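Side-chain contacts in gamma-glutamyl-gamma-aminobutyraldehyde dehydrogenase (Burkholderia cenocepacia, PDB 4LIH), which probably oxidises gamma-glutamyl-gamma-aminobutyraldehyde, and perhaps related aldehydes, to the carboxylic acid with NAD(P)+ as electron acceptor: residues V255-M260 with Y476-N481; P288-A293 with I326-A331; R54-V59 with E113-G118. All coordinates share one frame; numbering follows the deposited sequence.

Interaction 1. Residues V255-M260 with Y476-N481; sequences VGKLIM and YKQSGN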
ATOM      1  N   VAL A 255     -36.180   1.509  -2.253  1.00 33.38           N
ATOM      2  CA  VAL A 255     -35.796   0.261  -2.852  1.00 33.14           C
ATOM      3  C   VAL A 255     -34.514  -0.191  -2.139  1.00 29.91           C
ATOM      4  O   VAL A 255     -34.367  -1.382  -1.829  1.00 29.78           O
ATOM      5  CB  VAL A 255     -35.566   0.416  -4.365  1.00 34.97           C
ATOM      6  CG1 VAL A 255     -35.403  -0.941  -5.019  1.00 35.44           C
ATOM      7  CG2 VAL A 255     -36.723   1.182  -5.002  1.00 38.38           C
ATOM      8  N   GLY A 256     -33.604   0.753  -1.897  1.00 27.21           N
ATOM      9  CA  GLY A 256     -32.328   0.447  -1.221  1.00 25.60           C
ATOM     10  C   GLY A 256     -32.549  -0.124   0.171  1.00 24.50           C
ATOM     11  O   GLY A 256     -31.977  -1.140   0.529  1.00 23.52           O
ATOM     12  N   LYS A 257     -33.407   0.524   0.953  1.00 24.87           N
ATOM     13  CA  LYS A 257     -33.805  -0.023   2.270  1.00 24.19           C
ATOM     14  C   LYS A 257     -34.473  -1.397   2.155  1.00 23.36           C
ATOM     15  O   LYS A 257     -34.324  -2.222   3.044  1.00 23.07           O
ATOM     16  CB  LYS A 257     -34.707   0.969   3.020  1.00 25.95           C
ATOM     17  CG  LYS A 257     -34.034   2.266   3.458  1.00 27.84           C
ATOM     18  CD  LYS A 257     -35.047   3.278   4.011  1.00 29.25           C
ATOM     19  CE  LYS A 257     -34.517   4.090   5.188  1.00 30.60           C
ATOM     20  NZ  LYS A 257     -33.988   5.454   4.862  1.00 32.07           N
ATOM     21  N   LEU A 258     -35.210  -1.660   1.066  1.00 21.69           N
ATOM     22  CA  LEU A 258     -35.848  -2.962   0.856  1.00 21.36           C
ATOM     23  C   LEU A 258     -34.821  -4.040   0.561  1.00 19.63           C
ATOM     24  O   LEU A 258     -34.874  -5.104   1.130  1.00 18.68           O
ATOM     25  CB  LEU A 258     -36.899  -2.924  -0.285  1.00 21.42           C
ATOM     26  N   ILE A 259     -33.879  -3.724  -0.323  1.00 19.46           N
ATOM     27  CA  ILE A 259     -32.776  -4.629  -0.665  1.00 18.63           C
ATOM     28  C   ILE A 259     -31.937  -5.027   0.559  1.00 17.12           C
ATOM     29  O   ILE A 259     -31.574  -6.183   0.722  1.00 16.52           O
ATOM     30  CB  ILE A 259     -31.796  -3.983  -1.674  1.00 19.82           C
ATOM     31  CG1 ILE A 259     -32.501  -3.513  -2.961  1.00 20.62           C
ATOM     32  CG2 ILE A 259     -30.668  -4.962  -1.999  1.00 20.55           C
ATOM     33  CD1 ILE A 259     -32.844  -4.638  -3.900  1.00 21.01           C
ATOM     34  N   MET A 260     -31.591  -4.065   1.408  0.50 17.40           N
ATOM     35  CA  MET A 260     -30.786  -4.408   2.596  0.50 17.48           C
ATOM     36  C   MET A 260     -31.578  -5.337   3.513  0.50 16.57           C
ATOM     37  O   MET A 260     -31.040  -6.309   4.054  0.50 15.71           O
ATOM     38  CB  MET A 260     -30.301  -3.168   3.357  0.50 18.50           C
ATOM     39  CG  MET A 260     -29.147  -3.494   4.317  0.50 19.40           C
ATOM     40  SD  MET A 260     -27.926  -2.160   4.455  0.50 22.40           S
ATOM     41  CE  MET A 260     -29.015  -0.933   5.046  0.50 19.92           C
ATOM     42  N   TYR A 476     -21.707   9.121   1.979  1.00  8.45           N
ATOM     43  CA  TYR A 476     -21.826   9.256   3.435  1.00  8.49           C
ATOM     44  C   TYR A 476     -23.313   9.185   3.743  1.00  8.85           C
ATOM     45  O   TYR A 476     -24.169   9.463   2.862  1.00  8.86           O
ATOM     46  CB  TYR A 476     -21.333  10.624   3.885  1.00  8.20           C
ATOM     47  CG  TYR A 476     -19.843  10.827   3.976  1.00  7.99           C
ATOM     48  CD1 TYR A 476     -18.938  10.371   2.969  1.00  7.78           C
ATOM     49  CD2 TYR A 476     -19.317  11.552   5.053  1.00  7.81           C
ATOM     50  CE1 TYR A 476     -17.573  10.638   3.073  1.00  7.73           C
ATOM     51  CE2 TYR A 476     -17.982  11.786   5.138  1.00  7.80           C
ATOM     52  CZ  TYR A 476     -17.120  11.373   4.141  1.00  7.70           C
ATOM     53  OH  TYR A 476     -15.787  11.597   4.290  1.00  7.76           O
ATOM     54  N   LYS A 477     -23.635   8.840   4.985  1.00  9.33           N
ATOM     55  CA  LYS A 477     -25.018   8.966   5.487  1.00  9.81           C
ATOM     56  C   LYS A 477     -26.008   8.126   4.648  1.00  9.68           C
ATOM     57  O   LYS A 477     -25.751   6.948   4.484  1.00  9.72           O
ATOM     58  CB  LYS A 477     -25.435  10.438   5.621  1.00 10.47           C
ATOM     59  CG  LYS A 477     -24.561  11.225   6.624  1.00 11.06           C
ATOM     60  CD  LYS A 477     -25.103  12.613   6.901  1.00 12.03           C
ATOM     61  CE  LYS A 477     -24.577  13.669   6.013  1.00 12.59           C
ATOM     62  NZ  LYS A 477     -24.927  15.101   6.429  1.00 13.21           N
ATOM     63  N   GLN A 478     -27.096   8.687   4.128  1.00  9.54           N
ATOM     64  CA  GLN A 478     -28.095   7.889   3.434  1.00  9.61           C
ATOM     65  C   GLN A 478     -27.925   7.919   1.923  1.00  9.43           C
ATOM     66  O   GLN A 478     -28.900   7.675   1.195  1.00  9.65           O
ATOM     67  CB  GLN A 478     -29.514   8.348   3.828  1.00  9.82           C
ATOM     68  CG  GLN A 478     -29.675   8.323   5.320  1.00 10.10           C
ATOM     69  CD  GLN A 478     -31.096   8.138   5.782  1.00 10.50           C
ATOM     70  OE1 GLN A 478     -31.914   7.444   5.130  1.00 10.83           O
ATOM     71  NE2 GLN A 478     -31.411   8.750   6.927  1.00 10.67           N
ATOM     72  N   SER A 479     -26.737   8.279   1.434  1.00  9.17           N
ATOM     73  CA  SER A 479     -26.485   8.242  -0.029  1.00  9.10           C
ATOM     74  C   SER A 479     -25.814   6.947  -0.484  1.00  9.02           C
ATOM     75  O   SER A 479     -25.390   6.838  -1.648  1.00  9.08           O
ATOM     76  CB  SER A 479     -25.683   9.442  -0.522  1.00  9.15           C
ATOM     77  OG  SER A 479     -26.417  10.662  -0.453  1.00  9.23           O
ATOM     78  N   GLY A 480     -25.738   5.958   0.400  1.00  9.01           N
ATOM     79  CA  GLY A 480     -25.252   4.602   0.024  1.00  8.92           C
ATOM     80  C   GLY A 480     -24.070   4.174   0.857  1.00  8.90           C
ATOM     81  O   GLY A 480     -23.468   4.981   1.531  1.00  9.14           O
ATOM     82  N   ASN A 481     -23.727   2.893   0.814  1.00  8.58           N
ATOM     83  CA  ASN A 481     -22.550   2.387   1.511  1.00  8.36           C
ATOM     84  C   ASN A 481     -21.555   1.752   0.520  1.00  8.18           C
ATOM     85  O   ASN A 481     -21.962   1.153  -0.474  1.00  8.14           O
ATOM     86  CB  ASN A 481     -22.971   1.385   2.583  1.00  8.21           C
ATOM     87  CG  ASN A 481     -23.657   0.140   1.994  1.00  8.28           C
ATOM     88  OD1 ASN A 481     -24.621   0.237   1.259  1.00  8.22           O
ATOM     89  ND2 ASN A 481     -23.135  -1.053   2.341  1.00  8.27           N
TER
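The ends of Lys-257 and Gln-478 meet at the surface of the aldehyde dehydrogenase fold, the lysine coming from helix 253-266, which follows strand 246-250 of the Rossmann-like sheet, the glutamine from the loop before strand 494-502. The two backbones stay well apart, and the join is a single thin bridge: Lys-257 NZ gives a weak hydrogen bond to Gln-478 OE1 at 2.9 Å. Because the lysine chain bends in its outer half, at chi3 (143°) and chi4 (98°), its ammonium turns to meet the oxygen; the glutamine runs extended beyond CG and comes in at a slant. This partly exposed side buries little, 78 Å² in all, and the weak bond implies a modest grip. Ala-264 of a second subunit gives the lysine some cover.

Closely packed surroundings belong to other residues of both segments. Ile-259 settles against Ile-247 and Phe-249 of strand 246-250, while Ser-479 OG is held by Gly-276 O and Gly-433 N. The amide of Gln-478 has a partner for each of its polar atoms: OE1 weakly takes Lys-257 NZ, and NE2 is hydrogen-bonded to Glu-431 OE1.

Interaction 2. Residues P288-A293 with I326-A331; sequences PDLDRA and IEKLVA
Asp-291 and Lys-328 form a salt bridge between neighbouring helices of an alternating alpha/beta architecture: helix 290-302 is the connection in a beta-alpha-beta crossover from strand 280-283 to the parallel strand 314-318, and helix 319-333 follows that second strand. In the ionic contact Lys-328 NZ donates to Asp-291 OD1 at 2.6 Å, on the syn side and 25° out of the carboxylate plane. The grip is lopsided, since OD2 stands 3.7 Å from the same NZ. The lysine stays extended until chi4 (-59°), where a turn brings the ammonium round to the oxygen.

Apolar contact comes from the methylene part of the same chain. Leu-290 crosses it at about a right angle, its CD2 lying 4.1 Å from Lys-328 CE. Leu-290 also packs on Ile-321 and Phe-325 of the same helix 319-333, while Asp-291 is exposed to solvent.

A capping bond organises the start of helix 290-302. Asp-289 occupies the N-cap, and its carboxylate receives the amide of Arg-292 almost perfectly straight (177°), Arg-292 N approaching Asp-289 OD1 at 3.0 Å from above the carboxylate plane.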
ATOM      1  N   PRO A 288     -12.011  31.414  -8.680  1.00 18.32           N
ATOM      2  CA  PRO A 288     -11.029  31.840  -9.681  1.00 18.96           C
ATOM      3  C   PRO A 288     -11.616  32.297 -11.022  1.00 19.71           C
ATOM      4  O   PRO A 288     -11.082  33.206 -11.617  1.00 20.05           O
ATOM      5  CB  PRO A 288     -10.091  30.616  -9.852  1.00 19.24           C
ATOM      6  CG  PRO A 288     -10.788  29.456  -9.253  1.00 18.84           C
ATOM      7  CD  PRO A 288     -11.953  29.957  -8.422  1.00 18.46           C
ATOM      8  N   ASP A 289     -12.727  31.718 -11.470  1.00 20.06           N
ATOM      9  CA  ASP A 289     -13.270  32.016 -12.802  1.00 20.49           C
ATOM     10  C   ASP A 289     -14.779  31.856 -12.730  1.00 20.25           C
ATOM     11  O   ASP A 289     -15.273  30.751 -12.759  1.00 18.11           O
ATOM     12  CB  ASP A 289     -12.651  31.063 -13.820  1.00 20.85           C
ATOM     13  CG  ASP A 289     -13.208  31.237 -15.239  1.00 21.96           C
ATOM     14  OD1 ASP A 289     -14.253  31.885 -15.445  1.00 22.38           O
ATOM     15  OD2 ASP A 289     -12.577  30.682 -16.163  1.00 23.10           O
ATOM     16  N   LEU A 290     -15.478  32.977 -12.611  1.00 20.86           N
ATOM     17  CA  LEU A 290     -16.921  33.009 -12.326  1.00 22.52           C
ATOM     18  C   LEU A 290     -17.764  32.535 -13.517  1.00 22.04           C
ATOM     19  O   LEU A 290     -18.875  32.004 -13.337  1.00 21.23           O
ATOM     20  CB  LEU A 290     -17.328  34.417 -11.929  1.00 24.16           C
ATOM     21  CG  LEU A 290     -18.519  34.607 -11.011  1.00 26.17           C
ATOM     22  CD1 LEU A 290     -18.254  34.045  -9.605  1.00 26.34           C
ATOM     23  CD2 LEU A 290     -18.781  36.101 -10.960  1.00 27.10           C
ATOM     24  N   ASP A 291     -17.230  32.736 -14.727  1.00 20.65           N
ATOM     25  CA  ASP A 291     -17.857  32.235 -15.938  1.00 20.20           C
ATOM     26  C   ASP A 291     -17.816  30.722 -16.016  1.00 17.98           C
ATOM     27  O   ASP A 291     -18.855  30.096 -16.258  1.00 16.74           O
ATOM     28  CB  ASP A 291     -17.219  32.861 -17.187  1.00 21.73           C
ATOM     29  CG  ASP A 291     -17.534  34.316 -17.293  1.00 23.15           C
ATOM     30  OD1 ASP A 291     -18.735  34.638 -17.236  1.00 24.09           O
ATOM     31  OD2 ASP A 291     -16.600  35.139 -17.382  1.00 25.84           O
ATOM     32  N   ARG A 292     -16.638  30.139 -15.797  1.00 16.72           N
ATOM     33  CA  ARG A 292     -16.539  28.666 -15.739  1.00 15.49           C
ATOM     34  C   ARG A 292     -17.425  28.135 -14.626  1.00 14.46           C
ATOM     35  O   ARG A 292     -18.147  27.162 -14.817  1.00 14.14           O
ATOM     36  CB  ARG A 292     -15.103  28.151 -15.554  1.00 15.61           C
ATOM     37  CG  ARG A 292     -15.020  26.614 -15.573  1.00 15.44           C
ATOM     38  CD  ARG A 292     -13.615  26.076 -15.886  1.00 15.83           C
ATOM     39  NE  ARG A 292     -12.665  26.283 -14.797  1.00 16.01           N
ATOM     40  CZ  ARG A 292     -12.581  25.512 -13.703  1.00 15.82           C
ATOM     41  NH1 ARG A 292     -13.353  24.474 -13.587  1.00 15.70           N
ATOM     42  NH2 ARG A 292     -11.696  25.772 -12.734  1.00 15.72           N
ATOM     43  N   ALA A 293     -17.384  28.774 -13.465  1.00 14.10           N
ATOM     44  CA  ALA A 293     -18.236  28.328 -12.360  1.00 13.63           C
ATOM     45  C   ALA A 293     -19.722  28.339 -12.715  1.00 13.34           C
ATOM     46  O   ALA A 293     -20.436  27.411 -12.346  1.00 12.78           O
ATOM     47  CB  ALA A 293     -17.960  29.123 -11.088  1.00 13.42           C
ATOM     48  N   ILE A 326     -26.057  34.634 -10.872  1.00 15.13           N
ATOM     49  CA  ILE A 326     -27.356  34.180 -11.367  1.00 15.02           C
ATOM     50  C   ILE A 326     -27.516  34.636 -12.836  1.00 14.94           C
ATOM     51  O   ILE A 326     -27.933  33.857 -13.692  1.00 14.31           O
ATOM     52  CB  ILE A 326     -28.524  34.658 -10.444  1.00 15.39           C
ATOM     53  CG1 ILE A 326     -28.490  33.885  -9.103  1.00 15.24           C
ATOM     54  CG2 ILE A 326     -29.908  34.442 -11.078  1.00 15.43           C
ATOM     55  CD1 ILE A 326     -29.443  34.464  -8.047  1.00 15.33           C
ATOM     56  N   GLU A 327     -27.142  35.882 -13.152  1.00 15.23           N
ATOM     57  CA  GLU A 327     -27.133  36.298 -14.557  1.00 15.71           C
ATOM     58  C   GLU A 327     -26.364  35.308 -15.462  1.00 15.19           C
ATOM     59  O   GLU A 327     -26.892  34.881 -16.483  1.00 15.23           O
ATOM     60  CB  GLU A 327     -26.603  37.725 -14.729  1.00 16.31           C
ATOM     61  CG  GLU A 327     -26.682  38.220 -16.166  1.00 17.37           C
ATOM     62  CD  GLU A 327     -26.080  39.610 -16.372  1.00 18.68           C
ATOM     63  OE1 GLU A 327     -25.197  40.028 -15.589  1.00 19.44           O
ATOM     64  OE2 GLU A 327     -26.429  40.248 -17.392  1.00 18.97           O
ATOM     65  N   LYS A 328     -25.148  34.926 -15.074  1.00 15.03           N
ATOM     66  CA  LYS A 328     -24.323  34.014 -15.866  1.00 15.00           C
ATOM     67  C   LYS A 328     -24.928  32.611 -15.950  1.00 14.46           C
ATOM     68  O   LYS A 328     -24.859  31.962 -16.992  1.00 13.99           O
ATOM     69  CB  LYS A 328     -22.888  33.964 -15.304  1.00 15.78           C
ATOM     70  CG  LYS A 328     -22.129  35.301 -15.448  1.00 16.59           C
ATOM     71  CD  LYS A 328     -20.836  35.279 -14.645  1.00 17.24           C
ATOM     72  CE  LYS A 328     -20.009  36.548 -14.795  1.00 18.00           C
ATOM     73  NZ  LYS A 328     -19.597  36.859 -16.184  1.00 18.28           N
ATOM     74  N   LEU A 329     -25.582  32.190 -14.873  1.00 14.23           N
ATOM     75  CA  LEU A 329     -26.280  30.906 -14.773  1.00 14.36           C
ATOM     76  C   LEU A 329     -27.454  30.822 -15.748  1.00 14.47           C
ATOM     77  O   LEU A 329     -27.639  29.821 -16.482  1.00 14.68           O
ATOM     78  CB  LEU A 329     -26.773  30.759 -13.322  1.00 14.61           C
ATOM     79  CG  LEU A 329     -27.406  29.493 -12.850  1.00 14.98           C
ATOM     80  CD1 LEU A 329     -26.423  28.314 -12.945  1.00 14.67           C
ATOM     81  CD2 LEU A 329     -27.849  29.710 -11.405  1.00 15.13           C
ATOM     82  N   VAL A 330     -28.270  31.864 -15.747  1.00 14.44           N
ATOM     83  CA  VAL A 330     -29.402  31.964 -16.646  1.00 14.45           C
ATOM     84  C   VAL A 330     -28.969  31.890 -18.113  1.00 14.32           C
ATOM     85  O   VAL A 330     -29.561  31.175 -18.905  1.00 14.29           O
ATOM     86  CB  VAL A 330     -30.207  33.247 -16.373  1.00 14.66           C
ATOM     87  CG1 VAL A 330     -31.248  33.506 -17.454  1.00 14.76           C
ATOM     88  CG2 VAL A 330     -30.870  33.148 -15.009  1.00 14.52           C
ATOM     89  N   ALA A 331     -27.922  32.616 -18.444  1.00 14.44           N
ATOM     90  CA  ALA A 331     -27.302  32.560 -19.755  1.00 14.72           C
ATOM     91  C   ALA A 331     -26.818  31.126 -20.069  1.00 14.65           C
ATOM     92  O   ALA A 331     -27.126  30.587 -21.116  1.00 14.43           O
ATOM     93  CB  ALA A 331     -26.144  33.517 -19.796  1.00 14.59           C
TER

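Interaction 3. Residues R54-V59 with E113-G118; sequences RVLAKV and ETLDAG
Leu-115 touches two side chains of segment 54-59, Leu-56 and Arg-54, and its course from CB outward meets both. CB touches first: it sits 4.0 Å from both Leu-56 CD1 and Leu-56 CD2, so the fork of the partner's two methyls straddles it. The next bond sets CG anti to the carbonyl carbon (chi1 -65°), carrying the branch on to the arginine. At the tip, Leu-115 CD2 lies over one face of the Arg-54 guanidinium, 3.6 Å from Arg-54 NH1 and 4.1 Å from Arg-54 CZ, an aliphatic methyl set against a flat cation.

The two elements meeting here are an antiparallel hairpin and the end of helix 106-117. Strand 55-60 pairs with strand 44-48 and carries a classic beta bulge, with Leu-56 and Ala-57 set against the single residue Cys-47 of the partner strand; the CB of Leu-56, at this bulge, points toward the helix. Its CD1 comes within 3.6 Å of Leu-115 O, an oxygen that also receives a hydrogen bond from Ser-49 OG, and rests 4.0 Å from Asp-116 CA. The carboxylate of Asp-116 is engaged elsewhere, OD2 accepting from Leu-206 N. Arg-54 NE makes a salt bridge to Asp-52 OD1, which may steady the guanidinium that Leu-115 CD2 covers.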
ATOM      1  N   ARG A  54     -42.318   5.751 -29.020  0.50 18.44           N
ATOM      2  CA  ARG A  54     -42.279   4.597 -29.926  0.50 18.44           C
ATOM      3  C   ARG A  54     -41.926   3.333 -29.138  0.50 18.17           C
ATOM      4  O   ARG A  54     -41.093   3.374 -28.234  0.50 17.64           O
ATOM      5  CB  ARG A  54     -41.293   4.832 -31.104  0.50 18.68           C
ATOM      6  CG  ARG A  54     -39.794   4.861 -30.767  0.50 18.46           C
ATOM      7  CD  ARG A  54     -38.886   5.246 -31.949  0.50 18.78           C
ATOM      8  NE  ARG A  54     -38.427   6.632 -31.906  0.50 18.74           N
ATOM      9  CZ  ARG A  54     -37.350   7.106 -32.540  0.50 18.70           C
ATOM     10  NH1 ARG A  54     -36.557   6.318 -33.252  0.50 18.48           N
ATOM     11  NH2 ARG A  54     -37.038   8.387 -32.429  0.50 18.48           N
ATOM     12  N   VAL A  55     -42.571   2.212 -29.467  1.00 18.26           N
ATOM     13  CA  VAL A  55     -42.195   0.917 -28.888  1.00 17.08           C
ATOM     14  C   VAL A  55     -40.996   0.389 -29.647  1.00 16.27           C
ATOM     15  O   VAL A  55     -41.083   0.066 -30.827  1.00 16.14           O
ATOM     16  CB  VAL A  55     -43.355  -0.096 -28.928  1.00 17.47           C
ATOM     17  CG1 VAL A  55     -42.891  -1.459 -28.441  1.00 17.57           C
ATOM     18  CG2 VAL A  55     -44.514   0.398 -28.067  1.00 17.60           C
ATOM     19  N   LEU A  56     -39.853   0.291 -28.980  1.00 14.96           N
ATOM     20  CA  LEU A  56     -38.636  -0.113 -29.652  1.00 14.19           C
ATOM     21  C   LEU A  56     -38.562  -1.614 -29.852  1.00 14.37           C
ATOM     22  O   LEU A  56     -38.023  -2.086 -30.833  1.00 13.88           O
ATOM     23  CB  LEU A  56     -37.418   0.295 -28.824  1.00 13.77           C
ATOM     24  CG  LEU A  56     -37.299   1.799 -28.591  1.00 13.27           C
ATOM     25  CD1 LEU A  56     -36.326   2.015 -27.457  1.00 12.92           C
ATOM     26  CD2 LEU A  56     -36.858   2.514 -29.881  1.00 13.15           C
ATOM     27  N   ALA A  57     -39.081  -2.356 -28.887  1.00 14.68           N
ATOM     28  CA  ALA A  57     -38.899  -3.793 -28.854  1.00 14.84           C
ATOM     29  C   ALA A  57     -39.751  -4.371 -27.749  1.00 15.16           C
ATOM     30  O   ALA A  57     -40.107  -3.655 -26.792  1.00 14.48           O
ATOM     31  CB  ALA A  57     -37.449  -4.137 -28.599  1.00 15.13           C
ATOM     32  N   LYS A  58     -40.112  -5.645 -27.920  1.00 15.63           N
ATOM     33  CA  LYS A  58     -40.623  -6.430 -26.799  1.00 16.37           C
ATOM     34  C   LYS A  58     -39.428  -7.116 -26.118  1.00 15.89           C
ATOM     35  O   LYS A  58     -38.637  -7.817 -26.764  1.00 16.09           O
ATOM     36  CB  LYS A  58     -41.671  -7.434 -27.262  1.00 17.49           C
ATOM     37  CG  LYS A  58     -42.964  -6.755 -27.705  1.00 18.69           C
ATOM     38  CD  LYS A  58     -44.131  -7.725 -27.837  1.00 19.94           C
ATOM     39  CE  LYS A  58     -45.394  -7.053 -28.376  1.00 20.57           C
ATOM     40  NZ  LYS A  58     -46.136  -6.335 -27.295  1.00 21.34           N
ATOM     41  N   VAL A  59     -39.311  -6.925 -24.813  1.00 14.56           N
ATOM     42  CA  VAL A  59     -38.171  -7.409 -24.070  1.00 13.89           C
ATOM     43  C   VAL A  59     -38.636  -8.441 -23.049  1.00 13.44           C
ATOM     44  O   VAL A  59     -39.725  -8.349 -22.508  1.00 13.21           O
ATOM     45  CB  VAL A  59     -37.453  -6.227 -23.399  1.00 13.87           C
ATOM     46  CG1 VAL A  59     -36.393  -6.681 -22.379  1.00 13.99           C
ATOM     47  CG2 VAL A  59     -36.857  -5.332 -24.489  1.00 13.84           C
ATOM     48  N   GLU A 113     -28.690   3.198 -26.238  1.00  9.56           N
ATOM     49  CA  GLU A 113     -28.810   3.956 -24.985  1.00  9.41           C
ATOM     50  C   GLU A 113     -29.653   5.215 -25.128  1.00  9.32           C
ATOM     51  O   GLU A 113     -30.408   5.556 -24.219  1.00  9.18           O
ATOM     52  CB  GLU A 113     -27.411   4.368 -24.447  1.00  9.45           C
ATOM     53  CG  GLU A 113     -27.347   4.763 -22.959  1.00  9.37           C
ATOM     54  CD  GLU A 113     -27.251   3.539 -22.065  1.00  9.42           C
ATOM     55  OE1 GLU A 113     -27.874   2.514 -22.367  1.00  9.70           O
ATOM     56  OE2 GLU A 113     -26.497   3.558 -21.102  1.00  9.39           O
ATOM     57  N   THR A 114     -29.457   5.920 -26.241  1.00  9.34           N
ATOM     58  CA  THR A 114     -30.157   7.180 -26.557  1.00  9.33           C
ATOM     59  C   THR A 114     -31.637   6.872 -26.859  1.00  9.50           C
ATOM     60  O   THR A 114     -32.508   7.553 -26.357  1.00  9.41           O
ATOM     61  CB  THR A 114     -29.494   7.904 -27.760  1.00  9.37           C
ATOM     62  OG1 THR A 114     -28.234   8.483 -27.363  1.00  9.26           O
ATOM     63  CG2 THR A 114     -30.394   8.980 -28.341  1.00  9.41           C
ATOM     64  N   LEU A 115     -31.904   5.815 -27.634  1.00  9.71           N
ATOM     65  CA  LEU A 115     -33.300   5.389 -27.858  1.00  9.94           C
ATOM     66  C   LEU A 115     -34.046   4.940 -26.615  1.00  9.99           C
ATOM     67  O   LEU A 115     -35.202   5.304 -26.424  1.00 10.05           O
ATOM     68  CB  LEU A 115     -33.361   4.245 -28.881  1.00 10.11           C
ATOM     69  CG  LEU A 115     -32.908   4.644 -30.274  1.00 10.30           C
ATOM     70  CD1 LEU A 115     -32.717   3.379 -31.135  1.00 10.34           C
ATOM     71  CD2 LEU A 115     -33.882   5.616 -30.910  1.00 10.51           C
ATOM     72  N   ASP A 116     -33.361   4.158 -25.784  1.00  9.92           N
ATOM     73  CA  ASP A 116     -33.931   3.480 -24.622  1.00  9.97           C
ATOM     74  C   ASP A 116     -34.231   4.472 -23.487  1.00  9.87           C
ATOM     75  O   ASP A 116     -35.286   4.411 -22.846  1.00  9.84           O
ATOM     76  CB  ASP A 116     -32.912   2.397 -24.173  1.00 10.03           C
ATOM     77  CG  ASP A 116     -33.526   1.264 -23.353  1.00 10.24           C
ATOM     78  OD1 ASP A 116     -34.775   1.235 -23.236  1.00 10.54           O
ATOM     79  OD2 ASP A 116     -32.752   0.389 -22.838  1.00 10.14           O
ATOM     80  N   ALA A 117     -33.305   5.406 -23.258  1.00  9.79           N
ATOM     81  CA  ALA A 117     -33.337   6.213 -22.026  1.00  9.66           C
ATOM     82  C   ALA A 117     -33.456   7.717 -22.267  1.00  9.62           C
ATOM     83  O   ALA A 117     -33.548   8.455 -21.304  1.00  9.62           O
ATOM     84  CB  ALA A 117     -32.097   5.917 -21.204  1.00  9.59           C
ATOM     85  N   GLY A 118     -33.433   8.144 -23.540  1.00  9.66           N
ATOM     86  CA  GLY A 118     -33.665   9.554 -23.939  1.00  9.66           C
ATOM     87  C   GLY A 118     -32.461  10.460 -23.788  1.00  9.67           C
ATOM     88  O   GLY A 118     -32.577  11.680 -23.852  1.00  9.88           O
TER

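The three contacts are separate outposts of one chain, and no two of them touch. Interactions 1 and 2 have centres 34 Å apart, interactions 1 and 3 29 Å, and interactions 2 and 3 36 Å; the nearest atoms of any pair remain about 18 Å or more from each other. In sequence, interaction 3 is complete before interaction 1 begins, whereas both segments of interaction 2 fall between the two segments of interaction 1. Glu-274, predicted as the active-site residue, can be placed relative to interaction 1: its side chain lies about 12 Å from that of Gln-478, too far to touch. Interactions 2 and 3 lie away from it. Each contact joins a different pair of elements of the one fold.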